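Local structure of glutamate racemase (Bacillus anthracis, 2DWU) at residues Pro69-Val74 with Ile228-Leu233; Asn157-Glu160 with Tyr164-Gln167. The protein belongs to the Asp/Glu/hydantoin racemase family, alpha/beta enzymes in which parallel beta-sheets are flanked by helices. One frame throughout, in Å; residues are numbered along the deposited sequence.

Interaction 1: Pro69-Val74 with Ile228-Leu233; sequences PLKALV and ILADNL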
loop_
_atom_site.group_PDB
_atom_site.type_symbol
_atom_site.label_atom_id
_atom_site.label_comp_id
_atom_site.label_asym_id
_atom_site.label_seq_id
_atom_site.Cartn_x
_atom_site.Cartn_y
_atom_site.Cartn_z
ATOM N N PRO B 69 11.553 23.940 -3.782
ATOM C CA PRO B 69 12.473 22.823 -3.549
ATOM C C PRO B 69 11.717 21.491 -3.498
ATOM O O PRO B 69 11.316 21.059 -2.428
ATOM C CB PRO B 69 13.110 23.167 -2.203
ATOM C CG PRO B 69 12.012 23.894 -1.481
ATOM C CD PRO B 69 11.323 24.728 -2.557
ATOM N N LEU B 70 11.539 20.841 -4.647
ATOM C CA LEU B 70 10.800 19.576 -4.678
ATOM C C LEU B 70 11.591 18.350 -4.269
ATOM O O LEU B 70 12.713 18.135 -4.747
ATOM C CB LEU B 70 10.266 19.295 -6.096
ATOM C CG LEU B 70 9.496 20.418 -6.787
ATOM C CD1 LEU B 70 9.051 19.984 -8.195
ATOM C CD2 LEU B 70 8.302 20.790 -5.930
ATOM N N LYS B 71 11.007 17.525 -3.410
ATOM C CA LYS B 71 11.661 16.276 -3.040
ATOM C C LYS B 71 11.008 15.156 -3.850
ATOM O O LYS B 71 11.592 14.097 -4.049
ATOM C CB LYS B 71 11.549 15.977 -1.527
ATOM C CG LYS B 71 10.176 15.568 -1.013
ATOM C CD LYS B 71 10.227 14.853 0.383
ATOM C CE LYS B 71 10.649 15.767 1.519
ATOM N NZ LYS B 71 10.444 15.131 2.858
ATOM N N ALA B 72 9.792 15.414 -4.340
ATOM C CA ALA B 72 9.045 14.432 -5.129
ATOM C C ALA B 72 7.896 15.144 -5.832
ATOM O O ALA B 72 7.491 16.222 -5.415
ATOM C CB ALA B 72 8.486 13.324 -4.208
ATOM N N LEU B 73 7.371 14.527 -6.893
ATOM C CA LEU B 73 6.266 15.080 -7.657
ATOM C C LEU B 73 5.142 14.047 -7.712
ATOM O O LEU B 73 5.384 12.877 -8.011
ATOM C CB LEU B 73 6.720 15.396 -9.099
ATOM C CG LEU B 73 5.572 15.815 -10.039
ATOM C CD1 LEU B 73 4.920 17.123 -9.544
ATOM C CD2 LEU B 73 6.140 15.977 -11.441
ATOM N N VAL B 74 3.922 14.487 -7.411
ATOM C CA VAL B 74 2.746 13.605 -7.515
ATOM C C VAL B 74 1.860 14.153 -8.642
ATOM O O VAL B 74 1.488 15.342 -8.653
ATOM C CB VAL B 74 1.923 13.589 -6.216
ATOM C CG1 VAL B 74 0.617 12.778 -6.421
ATOM C CG2 VAL B 74 2.756 12.955 -5.092
ATOM N N ILE B 228 13.941 9.844 2.817
ATOM C CA ILE B 228 13.716 11.280 2.702
ATOM C C ILE B 228 12.428 11.811 3.324
ATOM O O ILE B 228 11.893 12.829 2.888
ATOM C CB ILE B 228 13.794 11.743 1.225
ATOM C CG1 ILE B 228 12.756 11.012 0.376
ATOM C CG2 ILE B 228 15.200 11.463 0.663
ATOM C CD1 ILE B 228 12.680 11.470 -1.080
ATOM N N LEU B 229 11.934 11.124 4.342
ATOM C CA LEU B 229 10.731 11.579 5.033
ATOM C C LEU B 229 11.022 12.872 5.802
ATOM O O LEU B 229 12.119 13.037 6.365
ATOM C CB LEU B 229 10.252 10.536 6.053
ATOM C CG LEU B 229 9.626 9.238 5.543
ATOM C CD1 LEU B 229 9.502 8.263 6.707
ATOM C CD2 LEU B 229 8.265 9.522 4.933
ATOM N N ALA B 230 10.049 13.780 5.824
ATOM C CA ALA B 230 10.182 15.019 6.596
ATOM C C ALA B 230 9.899 14.705 8.064
ATOM O O ALA B 230 9.284 13.672 8.379
ATOM C CB ALA B 230 9.178 16.044 6.096
ATOM N N ASP B 231 10.361 15.580 8.963
ATOM C CA ASP B 231 10.099 15.408 10.387
ATOM C C ASP B 231 9.363 16.615 10.981
ATOM O O ASP B 231 9.245 16.746 12.188
ATOM C CB ASP B 231 11.408 15.155 11.151
ATOM C CG ASP B 231 12.341 16.355 11.151
ATOM O OD1 ASP B 231 13.331 16.313 11.915
ATOM O OD2 ASP B 231 12.112 17.325 10.395
ATOM N N ASN B 232 8.831 17.462 10.104
ATOM C CA ASN B 232 8.109 18.687 10.472
ATOM C C ASN B 232 6.791 18.391 11.211
ATOM O O ASN B 232 5.880 17.796 10.640
ATOM C CB ASN B 232 7.834 19.447 9.167
ATOM C CG ASN B 232 7.390 20.874 9.388
ATOM O OD1 ASN B 232 6.861 21.225 10.458
ATOM N ND2 ASN B 232 7.552 21.702 8.349
ATOM N N LEU B 233 6.691 18.853 12.461
ATOM C CA LEU B 233 5.511 18.619 13.298
ATOM C C LEU B 233 4.308 19.509 13.016
ATOM O O LEU B 233 3.218 19.276 13.551
ATOM C CB LEU B 233 5.892 18.733 14.781
ATOM C CG LEU B 233 7.027 17.804 15.228
ATOM C CD1 LEU B 233 7.297 18.016 16.712
ATOM C CD2 LEU B 233 6.662 16.343 14.951
#
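The flat peptide group joining Ile-228 to Leu-229 takes Lys-71 in its own plane, not over a face: NZ of Lys-71 lies in the carbonyl plane, 2.7 Å from O of Ile-228, at a C=O...NZ angle of 159°. This bond ties a strand of the six-stranded parallel sheet, 70-75, to the loop that follows helix 211-226 and leads back to the same sheet at strand 238-241. The strand is interrupted at Lys-71, where the chain turns a corner, and the lysine side chain points across to the loop. CG of Lys-71 sits between the backbone N and the carbonyl carbon (chi1 72°), and a bend at chi3 (68°) carries the ammonium end up to the oxygen. On the way the aliphatic part passes alongside the same acceptor, CE of Lys-71 lying 3.5 Å from O of Ile-228. The side chain of Ile-228 reaches back the other way, its CD1 4.4 Å from CD of Lys-71 and 4.1 Å from O of Lys-71.

Glu-33 completes the polar cluster: one carboxylate oxygen forms a salt bridge with Lys-71 NZ, the other accepts a hydrogen bond from Ala-230 N. NZ of Lys-71 and N of Ala-230, both donors, lie 3.3 Å apart and are not bonded; each has a partner in that carboxylate, which probably favours the charged form of this buried lysine. Leu-223 of helix 211-226 packs against both Lys-71 and Ile-228. Between Ile-228 and Ala-230, Leu-229 packs on Leu-137 of the second subunit, so the segment also takes part in the dimer contact. Beside the ammonium group, CB of Ala-230 lies 3.6 Å from NZ of Lys-71.

Interaction 2: Asn157-Glu160 with Tyr164-Gln167; sequences NRLE and YVTQ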
loop_
_atom_site.group_PDB
_atom_site.type_symbol
_atom_site.label_atom_id
_atom_site.label_comp_id
_atom_site.label_asym_id
_atom_site.label_seq_id
_atom_site.Cartn_x
_atom_site.Cartn_y
_atom_site.Cartn_z
ATOM N N ASN B 157 -20.338 20.398 -10.732
ATOM C CA ASN B 157 -21.470 21.294 -10.975
ATOM C C ASN B 157 -22.887 20.894 -10.623
ATOM O O ASN B 157 -23.785 21.751 -10.651
ATOM C CB ASN B 157 -21.464 21.675 -12.456
ATOM C CG ASN B 157 -20.139 22.223 -12.903
ATOM O OD1 ASN B 157 -19.587 21.793 -13.917
ATOM N ND2 ASN B 157 -19.606 23.173 -12.146
ATOM N N ARG B 158 -23.117 19.629 -10.278
ATOM C CA ARG B 158 -24.481 19.179 -10.019
ATOM C C ARG B 158 -24.567 18.274 -8.797
ATOM O O ARG B 158 -25.576 17.591 -8.602
ATOM C CB ARG B 158 -24.986 18.390 -11.239
ATOM C CG ARG B 158 -24.619 18.961 -12.610
ATOM C CD ARG B 158 -25.526 20.118 -12.997
ATOM N NE ARG B 158 -26.916 19.705 -13.151
ATOM C CZ ARG B 158 -27.456 19.201 -14.257
ATOM N NH1 ARG B 158 -28.735 18.863 -14.248
ATOM N NH2 ARG B 158 -26.737 19.039 -15.363
ATOM N N LEU B 159 -23.531 18.269 -7.968
ATOM C CA LEU B 159 -23.513 17.364 -6.827
ATOM C C LEU B 159 -24.677 17.474 -5.845
ATOM O O LEU B 159 -25.054 16.486 -5.216
ATOM C CB LEU B 159 -22.170 17.482 -6.095
ATOM C CG LEU B 159 -21.800 16.348 -5.136
ATOM C CD1 LEU B 159 -21.729 15.010 -5.888
ATOM C CD2 LEU B 159 -20.464 16.670 -4.498
ATOM N N GLU B 160 -25.271 18.655 -5.720
ATOM C CA GLU B 160 -26.381 18.819 -4.789
ATOM C C GLU B 160 -27.694 18.271 -5.343
ATOM O O GLU B 160 -28.656 18.083 -4.590
ATOM C CB GLU B 160 -26.545 20.297 -4.430
ATOM C CG GLU B 160 -25.219 21.047 -4.295
ATOM C CD GLU B 160 -24.281 20.435 -3.265
ATOM O OE1 GLU B 160 -23.148 20.949 -3.115
ATOM O OE2 GLU B 160 -24.669 19.447 -2.603
ATOM N N TYR B 164 -30.282 13.721 -9.960
ATOM C CA TYR B 164 -29.511 13.792 -11.191
ATOM C C TYR B 164 -28.233 12.979 -11.048
ATOM O O TYR B 164 -27.822 12.276 -11.982
ATOM C CB TYR B 164 -29.157 15.256 -11.508
ATOM C CG TYR B 164 -28.506 15.424 -12.858
ATOM C CD1 TYR B 164 -27.149 15.737 -12.973
ATOM C CD2 TYR B 164 -29.236 15.196 -14.021
ATOM C CE1 TYR B 164 -26.531 15.809 -14.233
ATOM C CE2 TYR B 164 -28.634 15.261 -15.274
ATOM C CZ TYR B 164 -27.282 15.567 -15.368
ATOM O OH TYR B 164 -26.697 15.599 -16.609
ATOM N N VAL B 165 -27.603 13.076 -9.884
ATOM C CA VAL B 165 -26.352 12.348 -9.659
ATOM C C VAL B 165 -26.647 10.845 -9.723
ATOM O O VAL B 165 -25.938 10.087 -10.385
ATOM C CB VAL B 165 -25.712 12.719 -8.290
ATOM C CG1 VAL B 165 -24.413 11.909 -8.080
ATOM C CG2 VAL B 165 -25.374 14.235 -8.248
ATOM N N THR B 166 -27.720 10.416 -9.071
ATOM C CA THR B 166 -28.060 9.002 -9.099
ATOM C C THR B 166 -28.291 8.501 -10.524
ATOM O O THR B 166 -27.840 7.418 -10.872
ATOM C CB THR B 166 -29.312 8.710 -8.267
ATOM O OG1 THR B 166 -29.067 9.049 -6.898
ATOM C CG2 THR B 166 -29.671 7.230 -8.349
ATOM N N GLN B 167 -28.987 9.285 -11.350
ATOM C CA GLN B 167 -29.247 8.878 -12.716
ATOM C C GLN B 167 -27.983 8.813 -13.548
ATOM O O GLN B 167 -27.813 7.897 -14.367
ATOM C CB GLN B 167 -30.237 9.833 -13.391
ATOM C CG GLN B 167 -31.026 9.146 -14.489
ATOM C CD GLN B 167 -31.964 8.065 -13.933
ATOM O OE1 GLN B 167 -32.859 8.363 -13.138
ATOM N NE2 GLN B 167 -31.760 6.816 -14.342
#
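The short connection between helix 151-157 and helix 162-177 folds back on the first turns of the second helix, and Arg-158 makes a cation-pi stack on Tyr-164 there. The guanidinium lies nearly flat on the phenol ring, planes 14° apart and centres 3.7 Å apart. CZ of Arg-158 stands only 20° off the ring normal. NH1 of Arg-158 sits over the ring centre, while NH2 is shifted toward the rim, 3.4 Å from CE1 of Tyr-164. Bends at chi2 and chi3 bring the guanidinium back over the ring. Nearer the backbone, the arginine chain passes the CD1-CE1 side of the ring, with CB of Arg-158 3.8 Å from CD1 of Tyr-164 and CG of Arg-158 4.0 Å from CE1 of Tyr-164. With CG of Tyr-164 anti to the backbone N (chi1 -173°), the ring is turned toward the loop to receive it.

Next to the stack, CG2 of Val-165 packs against the loop backbone, 3.4 Å from O of Arg-158 and 3.8 Å from O of Leu-159. The apolar pair within the contact is CG2 of Val-165 with CD1 of Leu-159, 4.4 Å apart. Val-154 of the preceding helix touches both Tyr-164 and Val-165, and Leu-194 touches Leu-159 and Val-165, extending this apolar patch into the protein. The start of helix 162-177 is also held by a hydrogen bond from Tyr-164 N to Asp-161 OD1.

Overall arrangement
Interactions 1 and 2 lie on opposite sides of the chain's centre, their own centres 37 Å apart and their nearest atoms about 22 Å apart, so neither touches the other. Segment 69-74 includes most of strand 70-75 of the six-stranded sheet, whereas 157-160 and 164-167 belong to helices and a turn between strands 142-147 and 183-187 of the four-stranded sheet. The bound D-glutamic acid draws on both parts: strand 70-75 runs on to the pocket residues Cys-77, Asn-78 and Thr-79, and strand 183-187 to Cys-188. The side chain of Leu-159 in interaction 2 is about 14 Å from that ligand. Within the dimer, only interaction 1 has its segments touched by the second subunit.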